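Local coordinates for histidine-rich glycoprotein (Oryctolagus cuniculus, PDB 4CCV), which is a multi-ligand plasma adapter that binds heme, heparin, heparan sulfate, plasminogen, thrombospondin and divalent metal ions and is implicated in regulating coagulation, fibrinolysis and angiogenesis, at residues S17-L22 against F35-V40; F58-C63 against G75-D80; H71-F76 against C100-F105. One frame throughout, in Å; residues are numbered along the deposited sequence.

Contact 1. Residues S17-L22 against F35-V40; sequences SADKAL and FRVDRV. With NAG (2-acetamido-2-deoxy-beta-D-glucopyranose), chain B; GSH (glutathione), chain C.
Leu-22 and Val-37 carry the packing of helix 15-27 against strand 35-47, the helix-on-sheet layer of this second cystatin domain. Leu-22 reaches the strand with one methyl: CG lies anti to the backbone N (chi1 -178°), and CD2 beyond it rests on the backbone around Arg-36, 3.7 Å from both Arg-36 CA and Phe-35 O. The same CD2 touches Val-37 CG2 at 3.9 Å. That valine methyl is shared, because Ala-18 CB, one turn back on the helix, meets Val-37 CG2 at 4.1 Å; Ala-18 CB also brushes Val-40 CG2 at 4.2 Å.

At the exposed margin Asp-19 crosses Val-37 at about a right angle, its OD1 3.5 Å from Val-37 CG2. A water accepts from Val-37 N at 3.0 Å and donates a weak bond to Asp-19 OD1, so helix and strand are bridged although no direct hydrogen bond joins the two segments.

Farther out, Phe-58 of the next strand lies against Ala-18, and Lys-26 holds the carbonyl oxygen of Phe-35. Phe-35 turns its ring edge to the glycan, CE1 being 3.5 Å from N2 of the sugar. Arg-36 has an extended chain, and its NH1 donates in the guanidinium plane to OE1 of glutathione at 2.9 Å. The contact therefore separates two chemistries: aliphatic methyls, with one weakly held water at the margin, fill the interface with the helix, while Arg-36, pointing away from the helix, donates to the glutathione that is bonded to Cys-63.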
loop_
_atom_site.group_PDB
_atom_site.type_symbol
_atom_site.label_atom_id
_atom_site.label_comp_id
_atom_site.label_asym_id
_atom_site.label_seq_id
_atom_site.Cartn_x
_atom_site.Cartn_y
_atom_site.Cartn_z
ATOM N N SER A 17 5.683 5.402 5.120
ATOM C CA SER A 17 5.971 4.000 4.915
ATOM C C SER A 17 5.283 3.529 3.600
ATOM O O SER A 17 5.841 2.707 2.833
ATOM C CB SER A 17 5.540 3.181 6.138
ATOM O OG SER A 17 6.320 3.461 7.334
ATOM N N ALA A 18 4.052 3.977 3.400
ATOM C CA ALA A 18 3.301 3.624 2.165
ATOM C C ALA A 18 3.977 4.222 0.965
ATOM O O ALA A 18 4.131 3.548 -0.027
ATOM C CB ALA A 18 1.816 4.095 2.218
ATOM N N ASP A 19 4.362 5.506 1.044
ATOM C CA ASP A 19 5.112 6.162 -0.040
ATOM C C ASP A 19 6.360 5.373 -0.415
ATOM O O ASP A 19 6.629 5.142 -1.580
ATOM C CB ASP A 19 5.548 7.602 0.338
ATOM C CG ASP A 19 4.376 8.585 0.463
ATOM O OD1 ASP A 19 3.277 8.322 -0.063
ATOM O OD2 ASP A 19 4.568 9.663 1.069
ATOM N N LYS A 20 7.167 5.034 0.586
ATOM C CA LYS A 20 8.393 4.289 0.323
ATOM C C LYS A 20 8.137 2.856 -0.203
ATOM O O LYS A 20 8.847 2.361 -1.045
ATOM C CB LYS A 20 9.277 4.214 1.581
ATOM C CG LYS A 20 10.553 3.432 1.300
ATOM C CD LYS A 20 11.660 3.568 2.357
ATOM C CE LYS A 20 13.009 3.016 1.845
ATOM N NZ LYS A 20 14.154 3.447 2.709
ATOM N N ALA A 21 7.147 2.166 0.320
ATOM C CA ALA A 21 6.846 0.857 -0.211
ATOM C C ALA A 21 6.384 0.927 -1.661
ATOM O O ALA A 21 6.765 0.075 -2.470
ATOM C CB ALA A 21 5.802 0.190 0.624
ATOM N N LEU A 22 5.558 1.908 -2.005
ATOM C CA LEU A 22 5.204 2.070 -3.395
ATOM C C LEU A 22 6.403 2.375 -4.320
ATOM O O LEU A 22 6.515 1.833 -5.450
ATOM C CB LEU A 22 4.103 3.106 -3.558
ATOM C CG LEU A 22 3.584 3.353 -4.992
ATOM C CD1 LEU A 22 2.942 2.139 -5.618
ATOM C CD2 LEU A 22 2.597 4.502 -5.008
ATOM N N PHE A 35 2.629 5.801 -10.455
ATOM C CA PHE A 35 1.645 5.631 -9.392
ATOM C C PHE A 35 1.976 6.486 -8.133
ATOM O O PHE A 35 3.142 6.755 -7.847
ATOM C CB PHE A 35 1.491 4.142 -9.019
ATOM C CG PHE A 35 0.519 3.363 -9.875
ATOM C CD1 PHE A 35 0.703 3.209 -11.237
ATOM C CD2 PHE A 35 -0.563 2.738 -9.293
ATOM C CE1 PHE A 35 -0.188 2.479 -12.017
ATOM C CE2 PHE A 35 -1.449 1.971 -10.043
ATOM C CZ PHE A 35 -1.278 1.855 -11.411
ATOM N N ARG A 36 0.937 6.924 -7.424
ATOM C CA ARG A 36 1.087 7.657 -6.148
ATOM C C ARG A 36 0.066 7.174 -5.136
ATOM O O ARG A 36 -0.959 6.651 -5.509
ATOM C CB ARG A 36 0.902 9.132 -6.376
ATOM C CG ARG A 36 1.881 9.665 -7.384
ATOM C CD ARG A 36 1.659 11.158 -7.464
ATOM N NE ARG A 36 2.590 11.846 -8.348
ATOM C CZ ARG A 36 2.529 13.152 -8.609
ATOM N NH1 ARG A 36 1.572 13.910 -8.060
ATOM N NH2 ARG A 36 3.428 13.701 -9.420
ATOM N N VAL A 37 0.408 7.266 -3.852
ATOM C CA VAL A 37 -0.461 6.826 -2.778
ATOM C C VAL A 37 -1.614 7.786 -2.716
ATOM O O VAL A 37 -1.389 9.031 -2.792
ATOM C CB VAL A 37 0.320 6.875 -1.401
ATOM C CG1 VAL A 37 -0.640 6.657 -0.238
ATOM C CG2 VAL A 37 1.382 5.791 -1.482
ATOM N N ASP A 38 -2.821 7.223 -2.589
ATOM C CA ASP A 38 -4.033 8.014 -2.434
ATOM C C ASP A 38 -4.205 8.187 -0.894
ATOM O O ASP A 38 -3.843 9.257 -0.369
ATOM C CB ASP A 38 -5.228 7.352 -3.129
ATOM C CG ASP A 38 -6.434 8.289 -3.236
ATOM O OD1 ASP A 38 -6.435 9.342 -2.536
ATOM O OD2 ASP A 38 -7.375 7.969 -4.011
ATOM N N ARG A 39 -4.729 7.179 -0.183
ATOM C CA ARG A 39 -4.987 7.278 1.278
ATOM C C ARG A 39 -4.433 6.014 1.924
ATOM O O ARG A 39 -4.526 4.921 1.318
ATOM C CB ARG A 39 -6.473 7.276 1.629
ATOM C CG ARG A 39 -7.249 8.474 1.157
ATOM C CD ARG A 39 -8.718 8.464 1.542
ATOM N NE ARG A 39 -9.354 9.576 0.795
ATOM C CZ ARG A 39 -10.238 9.441 -0.220
ATOM N NH1 ARG A 39 -10.708 8.254 -0.583
ATOM N NH2 ARG A 39 -10.726 10.514 -0.845
ATOM N N VAL A 40 -3.908 6.139 3.142
ATOM C CA VAL A 40 -3.672 4.984 3.997
ATOM C C VAL A 40 -5.019 4.566 4.538
ATOM O O VAL A 40 -5.699 5.399 5.137
ATOM C CB VAL A 40 -2.674 5.322 5.138
ATOM C CG1 VAL A 40 -2.450 4.110 6.024
ATOM C CG2 VAL A 40 -1.339 5.702 4.552
HETATM C C1 NAG B . -1.406 2.923 -15.801
HETATM C C2 NAG B . -1.235 1.449 -16.067
HETATM C C3 NAG B . -0.384 1.334 -17.316
HETATM C C4 NAG B . -0.912 2.101 -18.500
HETATM C C5 NAG B . -1.196 3.557 -18.164
HETATM C C6 NAG B . -2.024 4.253 -19.282
HETATM C C7 NAG B . -0.948 -0.342 -14.367
HETATM C C8 NAG B . -0.053 -1.022 -13.332
HETATM N N2 NAG B . -0.506 0.724 -15.028
HETATM O O3 NAG B . -0.298 -0.011 -17.635
HETATM O O4 NAG B . 0.141 2.119 -19.422
HETATM O O5 NAG B . -1.902 3.643 -16.930
HETATM O O6 NAG B . -3.185 3.437 -19.486
HETATM O O7 NAG B . -2.074 -0.780 -14.497
HETATM N N1 GSH C . -5.982 11.553 -6.060
HETATM C CA1 GSH C . -5.086 12.310 -5.215
HETATM C C1 GSH C . -5.289 13.786 -5.537
HETATM O O11 GSH C . -6.462 14.245 -5.427
HETATM O O12 GSH C . -4.375 14.538 -5.914
HETATM C CB1 GSH C . -3.749 11.607 -5.411
HETATM C CG1 GSH C . -2.562 12.553 -5.404
HETATM C CD1 GSH C . -2.101 12.966 -6.784
HETATM O OE1 GSH C . -1.006 13.439 -6.811
HETATM N N2 GSH C . -2.783 12.823 -7.953
HETATM C CA2 GSH C . -2.128 13.243 -9.201
HETATM C C2 GSH C . -2.061 14.741 -9.453
HETATM O O2 GSH C . -1.251 15.127 -10.293
HETATM C CB2 GSH C . -2.791 12.541 -10.372
HETATM S SG2 GSH C . -2.809 10.758 -9.985
HETATM N N3 GSH C . -2.918 15.553 -8.797
HETATM C CA3 GSH C . -3.138 16.983 -9.084
HETATM C C3 GSH C . -1.866 17.795 -9.215
HETATM O O31 GSH C . -1.078 17.822 -8.240
HETATM O O32 GSH C . -1.647 18.403 -10.296
HETATM O O HOH W 1 3.268 8.183 -3.387
#

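Contact 2. Residues F58-C63 against G75-D80; sequences FSVRNC and GFCRAD. With NAG (2-acetamido-2-deoxy-beta-D-glucopyranose), chain B; GSH (glutathione), chain C.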
loop_
_atom_site.group_PDB
_atom_site.type_symbol
_atom_site.label_atom_id
_atom_site.label_comp_id
_atom_site.label_asym_id
_atom_site.label_seq_id
_atom_site.Cartn_x
_atom_site.Cartn_y
_atom_site.Cartn_z
ATOM N N PHE A 58 -3.215 0.462 1.718
ATOM C CA PHE A 58 -3.279 1.794 1.122
ATOM C C PHE A 58 -3.833 1.786 -0.288
ATOM O O PHE A 58 -3.734 0.763 -0.989
ATOM C CB PHE A 58 -1.939 2.577 1.253
ATOM C CG PHE A 58 -0.776 1.995 0.547
ATOM C CD1 PHE A 58 0.008 1.025 1.155
ATOM C CD2 PHE A 58 -0.406 2.444 -0.700
ATOM C CE1 PHE A 58 1.136 0.541 0.527
ATOM C CE2 PHE A 58 0.698 1.936 -1.353
ATOM C CZ PHE A 58 1.501 1.005 -0.706
ATOM N N SER A 59 -4.499 2.897 -0.672
ATOM C CA SER A 59 -5.000 3.056 -2.016
ATOM C C SER A 59 -3.949 3.787 -2.811
ATOM O O SER A 59 -3.150 4.538 -2.239
ATOM C CB SER A 59 -6.334 3.818 -2.063
ATOM O OG SER A 59 -6.319 4.892 -1.184
ATOM N N VAL A 60 -3.948 3.521 -4.117
ATOM C CA VAL A 60 -3.071 4.161 -5.079
ATOM C C VAL A 60 -3.833 4.671 -6.313
ATOM O O VAL A 60 -4.909 4.189 -6.590
ATOM C CB VAL A 60 -1.925 3.211 -5.500
ATOM C CG1 VAL A 60 -1.040 2.903 -4.275
ATOM C CG2 VAL A 60 -2.427 1.908 -6.176
ATOM N N ARG A 61 -3.237 5.612 -7.044
ATOM C CA ARG A 61 -3.755 6.083 -8.319
ATOM C C ARG A 61 -2.690 5.975 -9.397
ATOM O O ARG A 61 -1.511 6.208 -9.161
ATOM C CB ARG A 61 -4.164 7.561 -8.232
ATOM C CG ARG A 61 -5.357 7.829 -7.342
ATOM C CD ARG A 61 -6.587 7.037 -7.778
ATOM N NE ARG A 61 -7.792 7.514 -7.084
ATOM C CZ ARG A 61 -9.019 7.581 -7.622
ATOM N NH1 ARG A 61 -9.213 7.212 -8.885
ATOM N NH2 ARG A 61 -10.045 8.047 -6.900
ATOM N N ASN A 62 -3.145 5.643 -10.597
ATOM C CA ASN A 62 -2.297 5.574 -11.771
ATOM C C ASN A 62 -2.271 6.941 -12.409
ATOM O O ASN A 62 -3.186 7.285 -13.198
ATOM C CB ASN A 62 -2.887 4.557 -12.759
ATOM C CG ASN A 62 -2.020 4.357 -13.965
ATOM O OD1 ASN A 62 -1.213 5.210 -14.307
ATOM N ND2 ASN A 62 -2.187 3.230 -14.635
ATOM N N CYS A 63 -1.265 7.744 -12.076
ATOM C CA CYS A 63 -1.314 9.152 -12.502
ATOM C C CYS A 63 -1.167 9.344 -14.005
ATOM O O CYS A 63 -1.498 10.432 -14.522
ATOM C CB CYS A 63 -0.301 10.017 -11.765
ATOM S SG CYS A 63 -0.629 9.968 -9.975
ATOM N N GLY A 75 -5.935 1.422 -7.296
ATOM C CA GLY A 75 -5.382 0.158 -6.832
ATOM C C GLY A 75 -5.399 0.058 -5.336
ATOM O O GLY A 75 -5.501 1.060 -4.642
ATOM N N PHE A 76 -5.272 -1.160 -4.820
ATOM C CA PHE A 76 -5.036 -1.336 -3.399
ATOM C C PHE A 76 -3.679 -2.022 -3.266
ATOM O O PHE A 76 -3.402 -2.940 -4.045
ATOM C CB PHE A 76 -6.152 -2.250 -2.804
ATOM C CG PHE A 76 -7.417 -1.554 -2.400
ATOM C CD1 PHE A 76 -7.397 -0.412 -1.620
ATOM C CD2 PHE A 76 -8.676 -2.077 -2.770
ATOM C CE1 PHE A 76 -8.551 0.207 -1.240
ATOM C CE2 PHE A 76 -9.842 -1.459 -2.346
ATOM C CZ PHE A 76 -9.785 -0.288 -1.610
ATOM N N CYS A 77 -2.872 -1.623 -2.260
ATOM C CA CYS A 77 -1.631 -2.267 -1.919
ATOM C C CYS A 77 -1.638 -2.622 -0.446
ATOM O O CYS A 77 -2.302 -1.978 0.377
ATOM C CB CYS A 77 -0.403 -1.402 -2.209
ATOM S SG CYS A 77 -0.261 -0.789 -3.902
ATOM N N ARG A 78 -0.887 -3.675 -0.127
ATOM C CA ARG A 78 -0.548 -3.984 1.248
ATOM C C ARG A 78 0.967 -4.062 1.323
ATOM O O ARG A 78 1.575 -4.790 0.556
ATOM C CB ARG A 78 -1.151 -5.329 1.711
ATOM C CG ARG A 78 -0.609 -5.769 3.067
ATOM C CD ARG A 78 -1.363 -6.911 3.734
ATOM N NE ARG A 78 -2.593 -6.384 4.313
ATOM C CZ ARG A 78 -3.439 -7.090 5.054
ATOM N NH1 ARG A 78 -3.244 -8.387 5.270
ATOM N NH2 ARG A 78 -4.537 -6.518 5.539
ATOM N N ALA A 79 1.539 -3.330 2.273
ATOM C CA ALA A 79 2.934 -3.414 2.623
ATOM C C ALA A 79 3.069 -4.060 3.982
ATOM O O ALA A 79 2.545 -3.585 4.994
ATOM C CB ALA A 79 3.596 -2.037 2.625
ATOM N N ASP A 80 3.873 -5.092 4.021
ATOM C CA ASP A 80 4.148 -5.781 5.259
ATOM C C ASP A 80 5.486 -5.257 5.743
ATOM O O ASP A 80 6.516 -5.624 5.166
ATOM C CB ASP A 80 4.217 -7.285 5.046
ATOM C CG ASP A 80 4.846 -8.034 6.254
ATOM O OD1 ASP A 80 5.075 -7.447 7.364
ATOM O OD2 ASP A 80 5.155 -9.222 6.071
HETATM C C1 NAG B . -1.406 2.923 -15.801
HETATM C C2 NAG B . -1.235 1.449 -16.067
HETATM C C3 NAG B . -0.384 1.334 -17.316
HETATM C C4 NAG B . -0.912 2.101 -18.500
HETATM C C5 NAG B . -1.196 3.557 -18.164
HETATM C C6 NAG B . -2.024 4.253 -19.282
HETATM C C7 NAG B . -0.948 -0.342 -14.367
HETATM C C8 NAG B . -0.053 -1.022 -13.332
HETATM N N2 NAG B . -0.506 0.724 -15.028
HETATM O O3 NAG B . -0.298 -0.011 -17.635
HETATM O O4 NAG B . 0.141 2.119 -19.422
HETATM O O5 NAG B . -1.902 3.643 -16.930
HETATM O O6 NAG B . -3.185 3.437 -19.486
HETATM O O7 NAG B . -2.074 -0.780 -14.497
HETATM N N1 GSH C . -5.982 11.553 -6.060
HETATM C CA1 GSH C . -5.086 12.310 -5.215
HETATM C C1 GSH C . -5.289 13.786 -5.537
HETATM O O11 GSH C . -6.462 14.245 -5.427
HETATM O O12 GSH C . -4.375 14.538 -5.914
HETATM C CB1 GSH C . -3.749 11.607 -5.411
HETATM C CG1 GSH C . -2.562 12.553 -5.404
HETATM C CD1 GSH C . -2.101 12.966 -6.784
HETATM O OE1 GSH C . -1.006 13.439 -6.811
HETATM N N2 GSH C . -2.783 12.823 -7.953
HETATM C CA2 GSH C . -2.128 13.243 -9.201
HETATM C C2 GSH C . -2.061 14.741 -9.453
HETATM O O2 GSH C . -1.251 15.127 -10.293
HETATM C CB2 GSH C . -2.791 12.541 -10.372
HETATM S SG2 GSH C . -2.809 10.758 -9.985
HETATM N N3 GSH C . -2.918 15.553 -8.797
HETATM C CA3 GSH C . -3.138 16.983 -9.084
HETATM C C3 GSH C . -1.866 17.795 -9.215
HETATM O O31 GSH C . -1.078 17.822 -8.240
HETATM O O32 GSH C . -1.647 18.403 -10.296
#
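Phe-58 lies against Cys-77 where strands 51-62 and 73-84 pair as an antiparallel beta hairpin in the cystatin sheet. Its CG sits between the backbone N and the carbonyl carbon (chi1 64°), and the ring extends across the neighbouring strand. Cys-77 CB stands over one ring face, displaced toward the rim, in a CH-pi contact 3.7 Å from the centroid; Ala-79 CB meets the ring edge at CE1. Cys-77 SG is anti to its own carbonyl carbon (chi1 -55°), oblique to the Phe-58 ring at 4.5 Å from the centroid, a sulfur-aromatic contact, and is disulfide-bonded to Cys-100. Helix 15-27 covers this face, Ala-18 touching Phe-58 and Leu-22 touching Val-60.

Four backbone bonds join Phe-58 to Cys-77 and Val-60 to Gly-75, with Ser-59 and Phe-76 as the non-hydrogen-bonded pair between. Ser-59 OG, on the opposite face, bonds Glu-41 and the backbone N of Arg-39. At the strand end Asn-62 ND2 carries the glycan, and Cys-63 SG is disulfide-linked to glutathione SG2, at a stretched 2.3 Å. Val-60 straddles its partners: CG1 lies 3.8 Å from Cys-77 SG, while CG2 presses to 3.5 Å from Gly-75 CA, a tight fit against a residue without a side chain.

Contact 3. Residues H71-F76 against C100-F105; sequences HPAFGF and CEVFNF
Phe-105 packs against Pro-72 and His-71 at the open end of the hairpin formed by strands 73-84 and 95-104, and buries more surface here than any other residue. Its backbone N donates to Pro-72 O at 3.0 Å in a nearly straight bond (165° at the hydrogen). CG lies anti to the backbone N (chi1 -173°), 3.9 Å from Pro-72 CD; the two side chains lie side by side, pointing the same way. His-71 crosses the phenylalanine at about a right angle, His-71 CD2 lying 3.9 Å from Phe-105 CD2.

Phe-74, the next large contributor, is gripped through its main chain. Its N donates to Phe-103 O and its O accepts from Phe-103 N at 2.7 Å, while Phe-103 CB packs on Phe-74 O at 3.6 Å. The Phe-74 ring instead meets its own strand: CE1 stands 3.4 Å above the plane of the Phe-76 ring, over its centre, in a T-shaped, edge-to-face stack. Phe-76 and Glu-101 form the second hydrogen-bonded pair.

The opposite face carries Ala-73, Val-102 and Asn-104, with Gly-75 adding no side chain. Gly-75 lies between these pairs, its CA 4.0 Å from Val-102 CA, a close strand approach in which Gly-75 CA also comes to 3.0 Å from Glu-101 O. Ala-73 CB lies next to Asn-104 OD1; ND2 of the same amide is hydrogen-bonded to Glu-107. Beyond the segments, Arg-61 holds Ala-73 O, and Val-102 touches the glycan and Tyr-32. Five backbone hydrogen bonds, and the disulfide from Cys-100 to Cys-77 just beyond, join the strands at this edge of the sheet, while direct side-chain contacts of the aromatic residues across the strands gather at Phe-105, with His-71 and Pro-72.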
loop_
_atom_site.group_PDB
_atom_site.type_symbol
_atom_site.label_atom_id
_atom_site.label_comp_id
_atom_site.label_asym_id
_atom_site.label_seq_id
_atom_site.Cartn_x
_atom_site.Cartn_y
_atom_site.Cartn_z
ATOM N N HIS A 71 -9.198 6.482 -19.230
ATOM C CA HIS A 71 -10.026 5.750 -18.284
ATOM C C HIS A 71 -9.372 5.826 -16.873
ATOM O O HIS A 71 -8.183 5.563 -16.731
ATOM C CB HIS A 71 -10.166 4.315 -18.750
ATOM C CG HIS A 71 -11.038 4.184 -19.971
ATOM N ND1 HIS A 71 -10.632 3.602 -21.165
ATOM C CD2 HIS A 71 -12.323 4.525 -20.145
ATOM C CE1 HIS A 71 -11.635 3.609 -22.025
ATOM N NE2 HIS A 71 -12.683 4.150 -21.423
ATOM N N PRO A 72 -10.169 6.165 -15.846
ATOM C CA PRO A 72 -9.684 6.178 -14.468
ATOM C C PRO A 72 -9.174 4.802 -13.989
ATOM O O PRO A 72 -9.611 3.747 -14.502
ATOM C CB PRO A 72 -10.924 6.647 -13.664
ATOM C CG PRO A 72 -11.809 7.312 -14.617
ATOM C CD PRO A 72 -11.533 6.719 -15.967
ATOM N N ALA A 73 -8.249 4.819 -13.021
ATOM C CA ALA A 73 -7.766 3.581 -12.407
ATOM C C ALA A 73 -7.502 3.808 -10.928
ATOM O O ALA A 73 -7.503 4.978 -10.441
ATOM C CB ALA A 73 -6.593 2.971 -13.168
ATOM N N PHE A 74 -7.559 2.719 -10.183
ATOM C CA PHE A 74 -7.376 2.767 -8.720
ATOM C C PHE A 74 -6.682 1.462 -8.389
ATOM O O PHE A 74 -6.762 0.505 -9.159
ATOM C CB PHE A 74 -8.758 2.942 -8.063
ATOM C CG PHE A 74 -8.786 2.757 -6.582
ATOM C CD1 PHE A 74 -8.883 1.452 -6.006
ATOM C CD2 PHE A 74 -8.750 3.871 -5.727
ATOM C CE1 PHE A 74 -8.912 1.291 -4.624
ATOM C CE2 PHE A 74 -8.801 3.703 -4.347
ATOM C CZ PHE A 74 -8.889 2.413 -3.804
ATOM N N GLY A 75 -5.935 1.422 -7.296
ATOM C CA GLY A 75 -5.382 0.158 -6.832
ATOM C C GLY A 75 -5.399 0.058 -5.336
ATOM O O GLY A 75 -5.501 1.060 -4.642
ATOM N N PHE A 76 -5.272 -1.160 -4.820
ATOM C CA PHE A 76 -5.036 -1.336 -3.399
ATOM C C PHE A 76 -3.679 -2.022 -3.266
ATOM O O PHE A 76 -3.402 -2.940 -4.045
ATOM C CB PHE A 76 -6.152 -2.250 -2.804
ATOM C CG PHE A 76 -7.417 -1.554 -2.400
ATOM C CD1 PHE A 76 -7.397 -0.412 -1.620
ATOM C CD2 PHE A 76 -8.676 -2.077 -2.770
ATOM C CE1 PHE A 76 -8.551 0.207 -1.240
ATOM C CE2 PHE A 76 -9.842 -1.459 -2.346
ATOM C CZ PHE A 76 -9.785 -0.288 -1.610
ATOM N N CYS A 100 0.312 -5.283 -4.849
ATOM C CA CYS A 100 -0.661 -4.365 -5.314
ATOM C C CYS A 100 -1.595 -5.024 -6.352
ATOM O O CYS A 100 -1.176 -5.950 -7.088
ATOM C CB CYS A 100 -0.007 -3.177 -6.000
ATOM S SG CYS A 100 1.042 -2.072 -4.943
ATOM N N GLU A 101 -2.815 -4.500 -6.429
ATOM C CA GLU A 101 -3.816 -4.965 -7.403
ATOM C C GLU A 101 -4.488 -3.704 -7.926
ATOM O O GLU A 101 -4.763 -2.807 -7.122
ATOM C CB GLU A 101 -4.859 -5.798 -6.690
ATOM C CG GLU A 101 -4.348 -7.133 -6.190
ATOM C CD GLU A 101 -3.982 -8.103 -7.316
ATOM O OE1 GLU A 101 -4.589 -8.012 -8.413
ATOM O OE2 GLU A 101 -3.091 -8.953 -7.088
ATOM N N VAL A 102 -4.750 -3.640 -9.227
ATOM C CA VAL A 102 -5.281 -2.446 -9.865
ATOM C C VAL A 102 -6.704 -2.752 -10.361
ATOM O O VAL A 102 -7.046 -3.906 -10.619
ATOM C CB VAL A 102 -4.387 -2.087 -11.038
ATOM C CG1 VAL A 102 -4.945 -0.942 -11.835
ATOM C CG2 VAL A 102 -3.032 -1.704 -10.515
ATOM N N PHE A 103 -7.503 -1.710 -10.439
ATOM C CA PHE A 103 -8.914 -1.773 -10.802
ATOM C C PHE A 103 -9.064 -0.692 -11.885
ATOM O O PHE A 103 -9.036 0.505 -11.562
ATOM C CB PHE A 103 -9.799 -1.432 -9.591
ATOM C CG PHE A 103 -11.296 -1.593 -9.839
ATOM C CD1 PHE A 103 -11.840 -2.831 -10.243
ATOM C CD2 PHE A 103 -12.167 -0.556 -9.599
ATOM C CE1 PHE A 103 -13.212 -2.987 -10.428
ATOM C CE2 PHE A 103 -13.540 -0.711 -9.814
ATOM C CZ PHE A 103 -14.049 -1.918 -10.224
ATOM N N ASN A 104 -9.182 -1.103 -13.145
ATOM C CA ASN A 104 -9.300 -0.183 -14.303
ATOM C C ASN A 104 -10.785 -0.020 -14.724
ATOM O O ASN A 104 -11.524 -0.984 -14.882
ATOM C CB ASN A 104 -8.479 -0.656 -15.520
ATOM C CG ASN A 104 -6.992 -0.634 -15.263
ATOM O OD1 ASN A 104 -6.431 0.344 -14.787
ATOM N ND2 ASN A 104 -6.337 -1.751 -15.578
ATOM N N PHE A 105 -11.211 1.221 -14.813
ATOM C CA PHE A 105 -12.568 1.585 -15.167
ATOM C C PHE A 105 -13.118 0.803 -16.371
ATOM O O PHE A 105 -14.239 0.334 -16.341
ATOM C CB PHE A 105 -12.580 3.097 -15.457
ATOM C CG PHE A 105 -13.943 3.662 -15.670
ATOM C CD1 PHE A 105 -14.686 4.106 -14.606
ATOM C CD2 PHE A 105 -14.457 3.789 -16.954
ATOM C CE1 PHE A 105 -15.946 4.632 -14.804
ATOM C CE2 PHE A 105 -15.731 4.352 -17.160
ATOM C CZ PHE A 105 -16.466 4.729 -16.068
#

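How the contacts relate
All three contacts belong to one cystatin domain, helix 15-27 lying on a five-stranded antiparallel sheet. They follow one another along the chain, contact 3 beginning on the stretch where contact 2 ends, with Gly-75 and Phe-76 common to both. Centres of contacts 1 and 2 are about 6 Å apart, those of 2 and 3 about 9 Å, and those of 1 and 3 about 14 Å. Strands 35-47, 51-62, 73-84 and 95-104 are successive neighbours. Contacts 1 and 2 both reach the glutathione, and all three touch the glycan; one end of the sheet thus gathers the glutathionylated cysteine and the sugar, while the Cys-77 to Cys-100 disulfide fastens the last two strands.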